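Local structure of glycerophosphodiester phosphodiesterase (Thermotoga maritima, 1O1Z) at residues E45-L50 with E109-E114; I105-I110 with I130-D135; I201-L206 with D220-D225. The protein belongs to the glycerophosphodiester phosphodiesterase family of TIM-barrel enzymes and carries a bound sodium ion in this structure. One frame throughout, in Å; residues are numbered along the deposited sequence.

Contact 1 (E45-L50 with E109-E114)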
loop_
_atom_site.group_PDB
_atom_site.type_symbol
_atom_site.label_atom_id
_atom_site.label_comp_id
_atom_site.label_asym_id
_atom_site.label_seq_id
_atom_site.Cartn_x
_atom_site.Cartn_y
_atom_site.Cartn_z
ATOM N N GLU A 45 -4.630 -0.608 -2.052
ATOM C CA GLU A 45 -3.401 -0.994 -1.361
ATOM C C GLU A 45 -3.662 -2.338 -0.720
ATOM O O GLU A 45 -4.764 -2.606 -0.203
ATOM C CB GLU A 45 -3.035 0.076 -0.326
ATOM C CG GLU A 45 -1.768 -0.156 0.465
ATOM C CD GLU A 45 -1.909 -1.111 1.649
ATOM O OE1 GLU A 45 -3.036 -1.329 2.155
ATOM O OE2 GLU A 45 -0.856 -1.660 2.090
ATOM N N LEU A 46 -2.648 -3.197 -0.725
ATOM C CA LEU A 46 -2.773 -4.509 -0.100
ATOM C C LEU A 46 -1.431 -4.969 0.424
ATOM O O LEU A 46 -0.405 -4.374 0.112
ATOM C CB LEU A 46 -3.377 -5.494 -1.090
ATOM C CG LEU A 46 -2.653 -5.727 -2.412
ATOM C CD1 LEU A 46 -1.434 -6.640 -2.252
ATOM C CD2 LEU A 46 -3.600 -6.306 -3.442
ATOM N N ASP A 47 -1.433 -6.039 1.218
ATOM C CA ASP A 47 -0.277 -6.526 1.931
ATOM C C ASP A 47 0.032 -7.948 1.506
ATOM O O ASP A 47 -0.887 -8.748 1.440
ATOM C CB ASP A 47 -0.604 -6.562 3.411
ATOM C CG ASP A 47 -1.134 -5.245 3.889
ATOM O OD1 ASP A 47 -2.352 -5.095 4.195
ATOM O OD2 ASP A 47 -0.373 -4.247 3.857
ATOM N N VAL A 48 1.309 -8.252 1.240
ATOM C CA VAL A 48 1.699 -9.579 0.778
ATOM C C VAL A 48 2.728 -10.269 1.653
ATOM O O VAL A 48 3.649 -9.644 2.208
ATOM C CB VAL A 48 2.181 -9.594 -0.702
ATOM C CG1 VAL A 48 1.057 -9.209 -1.631
ATOM C CG2 VAL A 48 3.410 -8.739 -0.932
ATOM N N ARG A 49 2.556 -11.599 1.725
ATOM C CA ARG A 49 3.376 -12.504 2.514
ATOM C C ARG A 49 3.474 -13.840 1.776
ATOM O O ARG A 49 2.785 -14.062 0.777
ATOM C CB ARG A 49 2.717 -12.774 3.864
ATOM C CG ARG A 49 2.642 -11.552 4.758
ATOM C CD ARG A 49 2.031 -11.884 6.103
ATOM N NE ARG A 49 2.097 -10.735 6.975
ATOM C CZ ARG A 49 3.119 -10.391 7.729
ATOM N NH1 ARG A 49 4.238 -11.114 7.779
ATOM N NH2 ARG A 49 3.028 -9.306 8.498
ATOM N N LEU A 50 4.310 -14.729 2.282
ATOM C CA LEU A 50 4.406 -16.075 1.710
ATOM C C LEU A 50 3.697 -17.138 2.519
ATOM O O LEU A 50 3.762 -17.181 3.755
ATOM C CB LEU A 50 5.840 -16.552 1.606
ATOM C CG LEU A 50 6.758 -15.874 0.641
ATOM C CD1 LEU A 50 8.089 -16.654 0.631
ATOM C CD2 LEU A 50 6.167 -15.757 -0.749
ATOM N N GLU A 109 2.211 -3.660 -0.615
ATOM C CA GLU A 109 3.107 -3.507 0.514
ATOM C C GLU A 109 3.732 -4.856 0.801
ATOM O O GLU A 109 3.049 -5.827 1.131
ATOM C CB GLU A 109 2.425 -2.941 1.762
ATOM C CG GLU A 109 3.445 -2.804 2.890
ATOM C CD GLU A 109 2.937 -2.322 4.227
ATOM O OE1 GLU A 109 1.803 -1.821 4.323
ATOM O OE2 GLU A 109 3.707 -2.483 5.208
ATOM N N ILE A 110 5.052 -4.898 0.725
ATOM C CA ILE A 110 5.803 -6.109 0.995
ATOM C C ILE A 110 5.987 -6.218 2.498
ATOM O O ILE A 110 6.678 -5.393 3.111
ATOM C CB ILE A 110 7.182 -6.051 0.341
ATOM C CG1 ILE A 110 7.117 -5.631 -1.124
ATOM C CG2 ILE A 110 7.865 -7.405 0.549
ATOM C CD1 ILE A 110 6.578 -6.648 -1.986
ATOM N N LYS A 111 5.428 -7.258 3.111
ATOM C CA LYS A 111 5.543 -7.429 4.551
ATOM C C LYS A 111 6.751 -8.267 4.993
ATOM O O LYS A 111 7.134 -8.232 6.168
ATOM C CB LYS A 111 4.250 -8.077 5.094
ATOM C CG LYS A 111 3.019 -7.202 5.007
ATOM C CD LYS A 111 3.193 -5.932 5.873
ATOM C CE LYS A 111 1.908 -5.287 6.297
ATOM N NZ LYS A 111 2.194 -4.048 7.117
ATOM N N GLU A 112 7.298 -9.033 4.044
ATOM C CA GLU A 112 8.381 -9.992 4.265
ATOM C C GLU A 112 9.387 -9.929 3.132
ATOM O O GLU A 112 9.007 -10.083 1.967
ATOM C CB GLU A 112 7.803 -11.420 4.278
ATOM C CG GLU A 112 6.729 -11.618 5.296
ATOM C CD GLU A 112 6.090 -12.997 5.235
ATOM O OE1 GLU A 112 6.267 -13.724 4.207
ATOM O OE2 GLU A 112 5.400 -13.307 6.207
ATOM N N ARG A 113 10.667 -9.714 3.454
ATOM C CA ARG A 113 11.707 -9.712 2.415
ATOM C C ARG A 113 11.695 -10.977 1.590
ATOM O O ARG A 113 11.912 -10.944 0.388
ATOM C CB ARG A 113 13.103 -9.488 3.009
ATOM C CG ARG A 113 14.282 -9.867 2.078
ATOM C CD ARG A 113 15.670 -9.639 2.699
ATOM N NE ARG A 113 16.029 -8.200 2.727
ATOM C CZ ARG A 113 16.669 -7.577 1.764
ATOM N NH1 ARG A 113 16.965 -8.264 0.655
ATOM N NH2 ARG A 113 17.019 -6.277 1.893
ATOM N N GLU A 114 11.437 -12.112 2.227
ATOM C CA GLU A 114 11.455 -13.383 1.506
ATOM C C GLU A 114 10.394 -13.506 0.414
ATOM O O GLU A 114 10.506 -14.371 -0.443
ATOM C CB GLU A 114 11.375 -14.562 2.486
ATOM C CG GLU A 114 10.149 -14.580 3.375
ATOM C CD GLU A 114 10.349 -13.879 4.735
ATOM O OE1 GLU A 114 11.220 -12.969 4.893
ATOM O OE2 GLU A 114 9.596 -14.231 5.688
HETATM O O HOH W 1 3.890 -15.397 5.974
#

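Contact 2 (I105-I110 with I130-D135)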
loop_
_atom_site.group_PDB
_atom_site.type_symbol
_atom_site.label_atom_id
_atom_site.label_comp_id
_atom_site.label_asym_id
_atom_site.label_seq_id
_atom_site.Cartn_x
_atom_site.Cartn_y
_atom_site.Cartn_z
ATOM N N ILE A 105 -4.573 1.107 -10.139
ATOM C CA ILE A 105 -3.303 0.987 -9.428
ATOM C C ILE A 105 -3.416 -0.065 -8.354
ATOM O O ILE A 105 -4.410 -0.101 -7.598
ATOM C CB ILE A 105 -2.946 2.355 -8.796
ATOM C CG1 ILE A 105 -2.753 3.395 -9.909
ATOM C CG2 ILE A 105 -1.782 2.266 -7.826
ATOM C CD1 ILE A 105 -2.720 4.818 -9.408
ATOM N N ILE A 106 -2.381 -0.877 -8.213
ATOM C CA ILE A 106 -2.257 -1.736 -7.048
ATOM C C ILE A 106 -0.956 -1.400 -6.324
ATOM O O ILE A 106 0.135 -1.539 -6.891
ATOM C CB ILE A 106 -2.297 -3.226 -7.389
ATOM C CG1 ILE A 106 -3.597 -3.596 -8.116
ATOM C CG2 ILE A 106 -2.206 -4.057 -6.138
ATOM C CD1 ILE A 106 -3.596 -5.032 -8.646
ATOM N N ASN A 107 -1.082 -0.918 -5.108
ATOM C CA ASN A 107 0.038 -0.632 -4.231
ATOM C C ASN A 107 0.243 -1.866 -3.381
ATOM O O ASN A 107 -0.566 -2.168 -2.529
ATOM C CB ASN A 107 -0.252 0.608 -3.388
ATOM C CG ASN A 107 0.737 0.854 -2.316
ATOM O OD1 ASN A 107 0.386 1.485 -1.314
ATOM N ND2 ASN A 107 1.983 0.404 -2.493
ATOM N N ILE A 108 1.313 -2.602 -3.676
ATOM C CA ILE A 108 1.649 -3.828 -2.969
ATOM C C ILE A 108 2.636 -3.521 -1.869
ATOM O O ILE A 108 3.774 -3.187 -2.151
ATOM C CB ILE A 108 2.269 -4.837 -3.966
ATOM C CG1 ILE A 108 1.320 -5.157 -5.119
ATOM C CG2 ILE A 108 2.686 -6.122 -3.279
ATOM C CD1 ILE A 108 1.967 -5.868 -6.279
ATOM N N GLU A 109 2.211 -3.660 -0.615
ATOM C CA GLU A 109 3.107 -3.507 0.514
ATOM C C GLU A 109 3.732 -4.856 0.801
ATOM O O GLU A 109 3.049 -5.827 1.131
ATOM C CB GLU A 109 2.425 -2.941 1.762
ATOM C CG GLU A 109 3.445 -2.804 2.890
ATOM C CD GLU A 109 2.937 -2.322 4.227
ATOM O OE1 GLU A 109 1.803 -1.821 4.323
ATOM O OE2 GLU A 109 3.707 -2.483 5.208
ATOM N N ILE A 110 5.052 -4.898 0.725
ATOM C CA ILE A 110 5.803 -6.109 0.995
ATOM C C ILE A 110 5.987 -6.218 2.498
ATOM O O ILE A 110 6.678 -5.393 3.111
ATOM C CB ILE A 110 7.182 -6.051 0.341
ATOM C CG1 ILE A 110 7.117 -5.631 -1.124
ATOM C CG2 ILE A 110 7.865 -7.405 0.549
ATOM C CD1 ILE A 110 6.578 -6.648 -1.986
ATOM N N ILE A 130 2.705 -0.190 -7.633
ATOM C CA ILE A 130 3.622 0.521 -6.759
ATOM C C ILE A 130 3.990 -0.422 -5.626
ATOM O O ILE A 130 3.105 -0.915 -4.936
ATOM C CB ILE A 130 2.990 1.789 -6.153
ATOM C CG1 ILE A 130 2.539 2.764 -7.221
ATOM C CG2 ILE A 130 3.999 2.476 -5.227
ATOM C CD1 ILE A 130 1.560 3.843 -6.682
ATOM N N PHE A 131 5.278 -0.714 -5.456
ATOM C CA PHE A 131 5.766 -1.567 -4.358
ATOM C C PHE A 131 6.164 -0.684 -3.210
ATOM O O PHE A 131 6.918 0.267 -3.400
ATOM C CB PHE A 131 6.970 -2.400 -4.809
ATOM C CG PHE A 131 6.662 -3.229 -6.027
ATOM C CD1 PHE A 131 5.910 -4.405 -5.897
ATOM C CD2 PHE A 131 7.045 -2.812 -7.293
ATOM C CE1 PHE A 131 5.608 -5.163 -7.054
ATOM C CE2 PHE A 131 6.717 -3.570 -8.414
ATOM C CZ PHE A 131 5.991 -4.756 -8.258
ATOM N N SER A 132 5.705 -0.985 -2.010
ATOM C CA SER A 132 6.099 -0.208 -0.870
ATOM C C SER A 132 6.487 -1.126 0.270
ATOM O O SER A 132 6.190 -2.330 0.285
ATOM C CB SER A 132 4.993 0.750 -0.432
ATOM O OG SER A 132 3.790 0.051 -0.130
ATOM N N SER A 133 7.210 -0.548 1.217
ATOM C CA SER A 133 7.676 -1.275 2.386
ATOM C C SER A 133 8.241 -0.291 3.387
ATOM O O SER A 133 8.758 0.777 3.026
ATOM C CB SER A 133 8.754 -2.300 2.010
ATOM O OG SER A 133 9.174 -3.057 3.146
ATOM N N PHE A 134 8.181 -0.658 4.677
ATOM C CA PHE A 134 8.933 0.066 5.687
ATOM C C PHE A 134 10.438 -0.321 5.684
ATOM O O PHE A 134 11.262 0.337 6.317
ATOM C CB PHE A 134 8.325 -0.217 7.086
ATOM C CG PHE A 134 6.973 0.424 7.318
ATOM C CD1 PHE A 134 6.890 1.743 7.729
ATOM C CD2 PHE A 134 5.808 -0.274 7.098
ATOM C CE1 PHE A 134 5.648 2.343 7.961
ATOM C CE2 PHE A 134 4.567 0.330 7.297
ATOM C CZ PHE A 134 4.508 1.654 7.721
ATOM N N ASP A 135 10.766 -1.392 4.941
ATOM C CA ASP A 135 12.142 -1.875 4.759
ATOM C C ASP A 135 12.761 -1.151 3.564
ATOM O O ASP A 135 12.681 -1.593 2.417
ATOM C CB ASP A 135 12.073 -3.377 4.544
ATOM C CG ASP A 135 13.399 -4.072 4.584
ATOM O OD1 ASP A 135 14.473 -3.420 4.436
ATOM O OD2 ASP A 135 13.434 -5.342 4.757
HETATM O O HOH W 2 1.853 1.736 0.944
HETATM O O HOH W 3 6.351 -3.131 4.987
HETATM O O HOH W 4 9.388 -5.587 3.366
#

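Contact 3 (I201-L206 with D220-D225)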
loop_
_atom_site.group_PDB
_atom_site.type_symbol
_atom_site.label_atom_id
_atom_site.label_comp_id
_atom_site.label_asym_id
_atom_site.label_seq_id
_atom_site.Cartn_x
_atom_site.Cartn_y
_atom_site.Cartn_z
ATOM N N ILE A 201 3.604 12.036 -3.482
ATOM C CA ILE A 201 3.374 11.937 -2.047
ATOM C C ILE A 201 2.010 11.321 -1.771
ATOM O O ILE A 201 0.998 11.872 -2.181
ATOM C CB ILE A 201 3.415 13.362 -1.411
ATOM C CG1 ILE A 201 4.712 14.127 -1.784
ATOM C CG2 ILE A 201 3.175 13.254 0.088
ATOM C CD1 ILE A 201 5.993 13.461 -1.375
ATOM N N PHE A 202 1.994 10.183 -1.083
ATOM C CA PHE A 202 0.770 9.534 -0.625
ATOM C C PHE A 202 0.718 9.681 0.887
ATOM O O PHE A 202 1.752 9.631 1.577
ATOM C CB PHE A 202 0.750 8.032 -0.938
ATOM C CG PHE A 202 0.450 7.689 -2.363
ATOM C CD1 PHE A 202 1.455 7.637 -3.298
ATOM C CD2 PHE A 202 -0.863 7.359 -2.756
ATOM C CE1 PHE A 202 1.187 7.322 -4.624
ATOM C CE2 PHE A 202 -1.123 7.052 -4.092
ATOM C CZ PHE A 202 -0.086 7.018 -5.009
ATOM N N VAL A 203 -0.481 9.876 1.413
ATOM C CA VAL A 203 -0.689 9.848 2.858
ATOM C C VAL A 203 -1.544 8.674 3.281
ATOM O O VAL A 203 -2.403 8.252 2.548
ATOM C CB VAL A 203 -1.248 11.172 3.398
ATOM C CG1 VAL A 203 -0.275 12.279 3.109
ATOM C CG2 VAL A 203 -2.612 11.482 2.842
ATOM N N TRP A 204 -1.280 8.135 4.470
ATOM C CA TRP A 204 -2.027 6.999 5.007
ATOM C C TRP A 204 -2.162 7.096 6.520
ATOM O O TRP A 204 -1.432 7.847 7.157
ATOM C CB TRP A 204 -1.298 5.694 4.681
ATOM C CG TRP A 204 0.112 5.641 5.272
ATOM C CD1 TRP A 204 1.234 6.138 4.704
ATOM C CD2 TRP A 204 0.515 5.119 6.557
ATOM N NE1 TRP A 204 2.315 5.951 5.533
ATOM C CE2 TRP A 204 1.909 5.315 6.672
ATOM C CE3 TRP A 204 -0.155 4.491 7.608
ATOM C CZ2 TRP A 204 2.643 4.921 7.792
ATOM C CZ3 TRP A 204 0.574 4.098 8.728
ATOM C CH2 TRP A 204 1.963 4.317 8.807
ATOM N N THR A 205 -3.092 6.364 7.136
ATOM C CA THR A 205 -4.298 5.838 6.530
ATOM C C THR A 205 -5.364 6.824 6.963
ATOM O O THR A 205 -5.723 6.912 8.144
ATOM C CB THR A 205 -4.620 4.458 7.106
ATOM O OG1 THR A 205 -3.672 3.508 6.608
ATOM C CG2 THR A 205 -5.991 3.986 6.593
ATOM N N LEU A 206 -5.831 7.610 6.006
ATOM C CA LEU A 206 -6.578 8.807 6.338
ATOM C C LEU A 206 -8.063 8.574 6.113
ATOM O O LEU A 206 -8.492 8.303 4.989
ATOM C CB LEU A 206 -6.046 9.970 5.501
ATOM C CG LEU A 206 -6.708 11.312 5.774
ATOM C CD1 LEU A 206 -6.657 11.687 7.250
ATOM C CD2 LEU A 206 -6.089 12.363 4.913
ATOM N N ASP A 220 -0.397 13.957 -3.472
ATOM C CA ASP A 220 -0.793 13.384 -4.751
ATOM C C ASP A 220 -1.776 12.211 -4.621
ATOM O O ASP A 220 -2.454 11.868 -5.587
ATOM C CB ASP A 220 0.449 12.911 -5.476
ATOM C CG ASP A 220 1.379 14.041 -5.776
ATOM O OD1 ASP A 220 2.452 14.133 -5.125
ATOM O OD2 ASP A 220 1.038 14.932 -6.611
ATOM N N GLY A 221 -1.836 11.605 -3.445
ATOM C CA GLY A 221 -2.644 10.435 -3.215
ATOM C C GLY A 221 -2.964 10.218 -1.760
ATOM O O GLY A 221 -2.270 10.695 -0.863
ATOM N N VAL A 222 -4.035 9.462 -1.553
ATOM C CA VAL A 222 -4.513 9.116 -0.219
ATOM C C VAL A 222 -4.861 7.648 -0.172
ATOM O O VAL A 222 -5.461 7.126 -1.096
ATOM C CB VAL A 222 -5.690 10.010 0.189
ATOM C CG1 VAL A 222 -6.873 9.860 -0.770
ATOM C CG2 VAL A 222 -6.115 9.717 1.644
ATOM N N ILE A 223 -4.466 6.989 0.915
ATOM C CA ILE A 223 -4.810 5.631 1.207
ATOM C C ILE A 223 -5.817 5.682 2.340
ATOM O O ILE A 223 -5.529 6.216 3.410
ATOM C CB ILE A 223 -3.529 4.837 1.570
ATOM C CG1 ILE A 223 -2.578 4.794 0.371
ATOM C CG2 ILE A 223 -3.883 3.455 2.113
ATOM C CD1 ILE A 223 -1.151 4.428 0.709
ATOM N N THR A 224 -7.037 5.203 2.093
ATOM C CA THR A 224 -8.149 5.369 3.007
ATOM C C THR A 224 -8.999 4.118 3.084
ATOM O O THR A 224 -9.105 3.385 2.106
ATOM C CB THR A 224 -9.052 6.548 2.513
ATOM O OG1 THR A 224 -10.147 6.748 3.422
ATOM C CG2 THR A 224 -9.684 6.273 1.150
ATOM N N ASP A 225 -9.626 3.891 4.238
ATOM C CA ASP A 225 -10.637 2.845 4.355
ATOM C C ASP A 225 -12.003 3.277 3.781
ATOM O O ASP A 225 -12.833 2.444 3.434
ATOM C CB ASP A 225 -10.835 2.446 5.805
ATOM C CG ASP A 225 -9.561 2.045 6.501
ATOM O OD1 ASP A 225 -8.730 1.340 5.886
ATOM O OD2 ASP A 225 -9.338 2.367 7.706
#

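Contact 1 (E45-L50 with E109-E114)
In both Arg49 and Glu112, CG stands anti to the carbonyl carbon and beside the backbone N, with chi1 of -66° and -57°; the two side chains cross at about a right angle. Arg49 NH1 donates to Glu112 OE2 at 2.9 Å, forming a salt bridge. The oxygen lies in the guanidinium plane, and NH1 meets it on its anti side, somewhat out of the carboxylate plane. The guanidinium and carboxylate planes are 76° apart. Lys111 covers one guanidinium face, with CB over the centre and 3.7 Å from Arg49 CZ. The other carboxylate oxygen, Glu112 OE1, takes the backbone N of Leu50 at 2.9 Å, from above the carboxylate plane. A water donates to both Glu112 OE2 and Leu50 O, and Arg75 forms a second salt bridge to OE2.

These residues continue a parallel strand pair of the barrel, 43-50 beside 105-110. Backbone bonds run from Glu109 N to Leu46 O, from Val48 N to Glu109 O and from Lys111 N to Val48 O. Beyond Ile110 the second chain leaves the sheet, and the Glu112 side chain takes over the pairing with Leu50. On one face, Val48 CG2 packs against Ile110 CD1 at 3.9 Å.

On the other face three carboxylates converge inside the barrel. Asp47 and Glu109 lie side by side and point the same way, with Asp47 OD2 3.3 Å from Glu109 OE1. Glu45 OE2 is 3.5 Å from the same OE1. Lys111 NZ makes a salt bridge to Glu109 OE2 at 2.9 Å, and Asn28 bonds to Asp47 OD1. Glu109 lies near the C-terminal end of its strand, where TIM-barrel active sites are found. Lys111 brings one positive group to this cluster, while Glu112 ties the departing loop to the strand edge.

Contact 2 (I105-I110 with I130-D135)
The Asn107 amide reaches across to Ser132 and Ile130 and spends both N-H groups of ND2 there. Ile130 O lies in the amide plane, 3.0 Å from Asn107 ND2. Ser132 OG, also 3.0 Å from Asn107 ND2, is tilted slightly from that plane. Ser132 OG sits between its own backbone N and carbonyl carbon (chi1 58°) and there meets the amide. Ile130 O takes two donors: Ile108 N nearly along the C=O axis, and Asn107 ND2 from above the carbonyl plane. A water links Asn107 OD1 to Ser132 OG, so the amide is held at both ends.

Ile130 turns to this same face, and its CD1 meets Ile105 CG2 at 3.9 Å. The backbones are neighbouring parallel strands of the barrel, 105-110 and 129-133, joined through helix 116-123 as a beta-alpha-beta unit. Their directions differ by 30°.

Ile108 and Phe131 occupy the opposite face. They lie side by side and point the same way, with Ile108 CD1 3.8 Å from Phe131 CE1. Phe131 also meets the ring of Phe143. Phe134, past its strand end, has Glu109 OE2 at its ring edge, 3.6 Å from Phe134 CD2; Lys111 also holds that oxygen. The carboxylate and ring planes are 64° apart. One water donates to Glu109 OE2 and Ile110 O and accepts from Phe134 N. Ser133 OG accepts from Asp135 N at 2.9 Å, an ST turn leading to the helix that Asp135 caps.

Contact 3 (I201-L206 with D220-D225)
Phe202 and Gly221 face each other in a beta-alpha-beta unit made of strand 200-204, helix 209-215 and strand 221-224. The Phe202 ring lies obliquely beside the glycine, with CD2 3.6 Å from Gly221 CA. Gly221 has no side chain, and the ring takes the place where one would point. Phe202 also meets the ring of His176 on the neighbouring strand.

At the start of the pair, Asp220 grips Ile201 twice. Asp220 OD1 accepts from Ile201 N at 2.9 Å through its anti lone pair. Asp220 N donates to Ile201 O at 2.8 Å. Asp220 CG stands anti to the carbonyl carbon (chi1 -62°), beside its own backbone N, and the carboxylate reaches back to the other strand. Arg195 forms a salt bridge to the same OD1.

The strands run parallel, 22° apart in direction. Strand 221-224 also pairs with strand 14-18, so this unit closes the TIM barrel. Val203 N bonds to Gly221 O, and Ile223 N to Val203 O. The Trp204-Thr205 peptide is cis, and here the alternation shifts: Leu206 N, not Thr205 N, donates to Ile223 O, at 3.0 Å.

Apolar contacts lie on both faces. Trp204 CB lies 3.9 Å from Ile223 CB, while the indole turns to the neighbouring strand, where NE1 bonds to His176 O. On the other face, Leu206 CB meets Val222 CG2 at 3.9 Å, next to Tyr212 of the connecting helix. Thr205 CG2 sits 3.9 Å from Asp225 OD1, the oxygen bonded to His18, and the Thr205 and Asp225 side chains cross at about a right angle. Thr224 OG1 is 2.8 Å from Leu206 O, and Asn207 OD1 is another acceptor within its reach.

All three contacts belong to one curled sheet. Contacts 1 and 2 share Glu109 and Ile110 on strand 105-110, and their centres are about 8 Å apart. They join directly where Val48 CG2 packs on Ile108 CG2 at 3.6 Å. Contact 3 lies on the opposite side of the chain's centre from contact 1, about 18 Å between centres, and its centre is about 13 Å from that of contact 2. Contacts 2 and 3 touch: Ile130 CD1 meets Phe202 CZ at 3.9 Å, and Phe134 CZ meets Trp204 CZ2 at 3.8 Å. The bound sodium ion, at Ser123 and Arg126, is about 6 Å from the Phe131 side chain of contact 2 and about 12 Å from that of Ile110.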